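Oxidoreductase, short chain dehydrogenase/reductase family protein (Collinsella aerofaciens ATCC 25986, PDB 5GT9) catalyses the NADPH-dependent reduction of the 7-oxo group of 7-oxolithocholate to give ursodeoxycholate, as a homodimeric short-chain dehydrogenase/reductase. Local coordinates at the interface of chains A and B. Residues are numbered along the deposited sequence; one frame, centred on the assembly and turned at random. Chains: chain A/B, Oxidoreductase, short chain dehydrogenase/reductase family protein.

Contact 1: the interface of chains A and B. Residues chain A 213, 215-216; chain B 202, 206-207, 209-210.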
# COMPACT_ATOMS: atom_id res chain seq x y z
N THR A 213 -8.95 4.82 4.24
CA THR A 213 -8.70 3.52 3.74
C THR A 213 -9.89 3.09 2.89
O THR A 213 -11.00 3.55 3.10
CB THR A 213 -8.53 2.46 4.85
OG1 THR A 213 -9.71 2.41 5.64
CG2 THR A 213 -7.29 2.73 5.68
N GLU A 215 -11.51 0.43 3.22
CA GLU A 215 -12.51 -0.09 4.13
C GLU A 215 -13.42 1.01 4.66
O GLU A 215 -14.61 0.86 4.70
CB GLU A 215 -11.82 -0.85 5.30
CG GLU A 215 -12.87 -1.46 6.20
CD GLU A 215 -12.34 -2.14 7.46
OE1 GLU A 215 -13.14 -2.90 8.04
OE2 GLU A 215 -11.18 -1.92 7.85
N GLU A 216 -12.85 2.11 5.09
CA GLU A 216 -13.64 3.25 5.60
C GLU A 216 -14.61 3.81 4.56
O GLU A 216 -15.73 4.18 4.92
CB GLU A 216 -12.71 4.34 6.05
CG GLU A 216 -12.01 4.06 7.34
CD GLU A 216 -10.93 5.07 7.59
OE1 GLU A 216 -9.85 4.97 6.93
OE2 GLU A 216 -11.18 5.97 8.41
N PRO B 202 -11.43 4.06 14.53
CA PRO B 202 -11.39 3.30 13.27
C PRO B 202 -10.50 3.90 12.14
O PRO B 202 -10.10 3.17 11.23
CB PRO B 202 -12.88 3.24 12.85
CG PRO B 202 -13.52 4.37 13.55
CD PRO B 202 -12.77 4.59 14.83
N ALA B 206 -8.30 0.71 10.77
CA ALA B 206 -8.36 0.24 9.38
C ALA B 206 -6.97 -0.03 8.79
O ALA B 206 -6.76 -0.96 8.00
CB ALA B 206 -9.10 1.25 8.52
N VAL B 207 -6.03 0.82 9.19
CA VAL B 207 -4.62 0.68 8.78
C VAL B 207 -4.01 -0.54 9.45
O VAL B 207 -3.38 -1.33 8.81
CB VAL B 207 -3.83 1.96 9.09
CG1 VAL B 207 -2.33 1.78 8.78
CG2 VAL B 207 -4.37 3.18 8.32
N LYS B 209 -5.16 -3.25 10.01
CA LYS B 209 -5.61 -4.45 9.32
C LYS B 209 -4.94 -4.67 7.98
O LYS B 209 -4.96 -5.76 7.46
CB LYS B 209 -7.13 -4.43 9.14
CG LYS B 209 -7.85 -5.22 10.22
CD LYS B 209 -9.29 -5.47 9.82
CE LYS B 209 -10.10 -4.20 9.92
NZ LYS B 209 -11.52 -4.56 9.70
N ILE B 210 -4.37 -3.64 7.40
CA ILE B 210 -3.72 -3.83 6.14
C ILE B 210 -2.20 -3.76 6.24
O ILE B 210 -1.51 -3.94 5.23
CB ILE B 210 -4.29 -2.88 5.05
CG1 ILE B 210 -4.12 -1.41 5.42
CG2 ILE B 210 -5.77 -3.22 4.83
CD1 ILE B 210 -4.80 -0.45 4.44
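A:Glu216 OE1, a carboxylate oxygen lying beside the methyl of B:Ala206, is gripped by two donors of A:Thr213: the backbone N at 2.8 Å and the side-chain hydroxyl OG1 at 2.9 Å. The amide meets it 32° out of the carboxylate plane, whereas for the hydroxyl OE1 offers its anti lone pair, away from the other oxygen. In return A:Glu216 N donates to A:Thr213 OG1 over 3.2 Å, completing the capping box with which helix 214-224 of this short-chain dehydrogenase begins. Threonine suits the cap because its hydroxyl can accept from the helix start and donate to the glutamate together, and its methyl remains for the dimer. With OG1 tucked between backbone N and carbonyl carbon (chi1 59°), CG2 is turned towards chain B, 3.7 Å from B:Ala206 CB and 4.0 Å from B:Val207 CG2. The small alanine lets helix 202-208 come close to the cap. Alongside, A:Glu215 stretches out fully and forms a salt bridge with B:Lys209, the two side chains crossing at about a right angle. B:Lys209 NZ donates to A:Glu215 OE1 at 2.9 Å from the syn side, and its bond to OE2 is weak. A bend at chi3 (-73°) brings the long, flexible lysine round to the carboxylate. The ammonium would probably offset the negative charge of A:Glu215.

Contact 2: the interface of chains A and B. Residues chain A 189, 191, 194; chain B 256, 259.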
# COMPACT_ATOMS: atom_id res chain seq x y z
N THR A 189 -7.21 7.96 -1.25
CA THR A 189 -7.48 6.62 -0.70
C THR A 189 -6.15 5.95 -0.43
O THR A 189 -5.25 5.95 -1.27
CB THR A 189 -8.29 5.78 -1.71
OG1 THR A 189 -9.50 6.50 -2.02
CG2 THR A 189 -8.68 4.51 -1.17
N THR A 191 -3.80 3.37 -0.38
CA THR A 191 -3.46 2.15 -1.07
C THR A 191 -2.05 1.79 -0.64
O THR A 191 -1.40 2.50 0.13
CB THR A 191 -3.61 2.36 -2.59
OG1 THR A 191 -2.87 3.52 -3.00
CG2 THR A 191 -5.07 2.60 -2.94
N LEU A 194 0.98 4.33 -1.31
CA LEU A 194 0.76 5.64 -0.68
C LEU A 194 0.91 5.56 0.81
O LEU A 194 1.56 6.42 1.44
CB LEU A 194 -0.61 6.14 -1.05
CG LEU A 194 -0.85 7.61 -0.88
CD1 LEU A 194 0.27 8.46 -1.49
CD2 LEU A 194 -2.20 7.84 -1.51
N TYR B 256 1.20 10.37 -7.88
CA TYR B 256 0.38 9.65 -6.90
C TYR B 256 0.98 9.66 -5.50
O TYR B 256 0.28 9.86 -4.50
CB TYR B 256 0.06 8.24 -7.36
CG TYR B 256 -1.01 7.53 -6.56
CD1 TYR B 256 -2.35 7.85 -6.75
CD2 TYR B 256 -0.69 6.55 -5.62
CE1 TYR B 256 -3.36 7.21 -6.04
CE2 TYR B 256 -1.70 5.92 -4.88
CZ TYR B 256 -3.03 6.25 -5.10
OH TYR B 256 -4.07 5.62 -4.34
N SER B 259 0.15 12.64 -3.38
CA SER B 259 -1.28 12.89 -3.17
C SER B 259 -1.67 13.61 -1.88
O SER B 259 -2.75 14.25 -1.84
CB SER B 259 -2.05 11.54 -3.12
OG SER B 259 -2.10 11.00 -4.40
O HOH W 1 -5.88 8.04 -3.75
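B:Tyr256 points its phenol at chain A, and the partners there meet it from two directions, a hydroxyl at the ring's edge and a leucine methyl above its rim. A:Thr191 OG1 lies in the plane of the ring and shares a hydrogen bond of 2.8 Å with the phenol oxygen OH, the donor undecided; the side chains meet at a slant. A rotation of A:Thr191 that sets OG1 between its backbone N and carbonyl carbon (chi1 53°) aims the hydroxyl at the phenol, while its methyl packs against the same oxygen. A:Leu194 crosses the tyrosine at about a right angle, with CD2 above the CE2-CZ side of the rim, 3.9 Å from B:Tyr256 CE2. Its branched end also reaches B:Ser259 CB, 4.0 Å from CD2, so the leucine packs against the ring rim and the serine methylene. Water 1 extends the polar end: it is 3.1 Å from B:Tyr256 OH and 2.8 Å from A:Thr189 N, the latter bond nearly straight. Tyrosine suits the place by joining a flat apolar ring to a hydroxyl at its far end; a phenylalanine here would probably leave A:Thr191 OG1 and the water without their phenol partner. On the same side of the ring as the leucine, B:Ser259 OG donates to B:Tyr256 O over 2.6 Å, closing the end of the helix that carries the tyrosine. That helix, 250-257, belongs to the C-terminal region required for activity, and it docks on the loop following strand 179-186 and on short helix 192-195 of the other subunit, close to the active site of chain A.

The C-alpha centres of contact 1 and contact 2 lie about 14 Å apart, two patches of one interface of the homodimer. They share no residue, but contact 1 takes chain B's helix 202-208 and contact 2 takes chain A's helix 192-195, which are neighbouring elements of the same sequence. Contact 1 is the more remote from catalysis, its centre about 20 Å from B:Tyr156; that of contact 2 is only about 10 Å from A:Tyr156, the catalytic tyrosine. The second patch therefore places one subunit's C-terminal tail near the other's active site, suggesting that dimerisation may bear on activity.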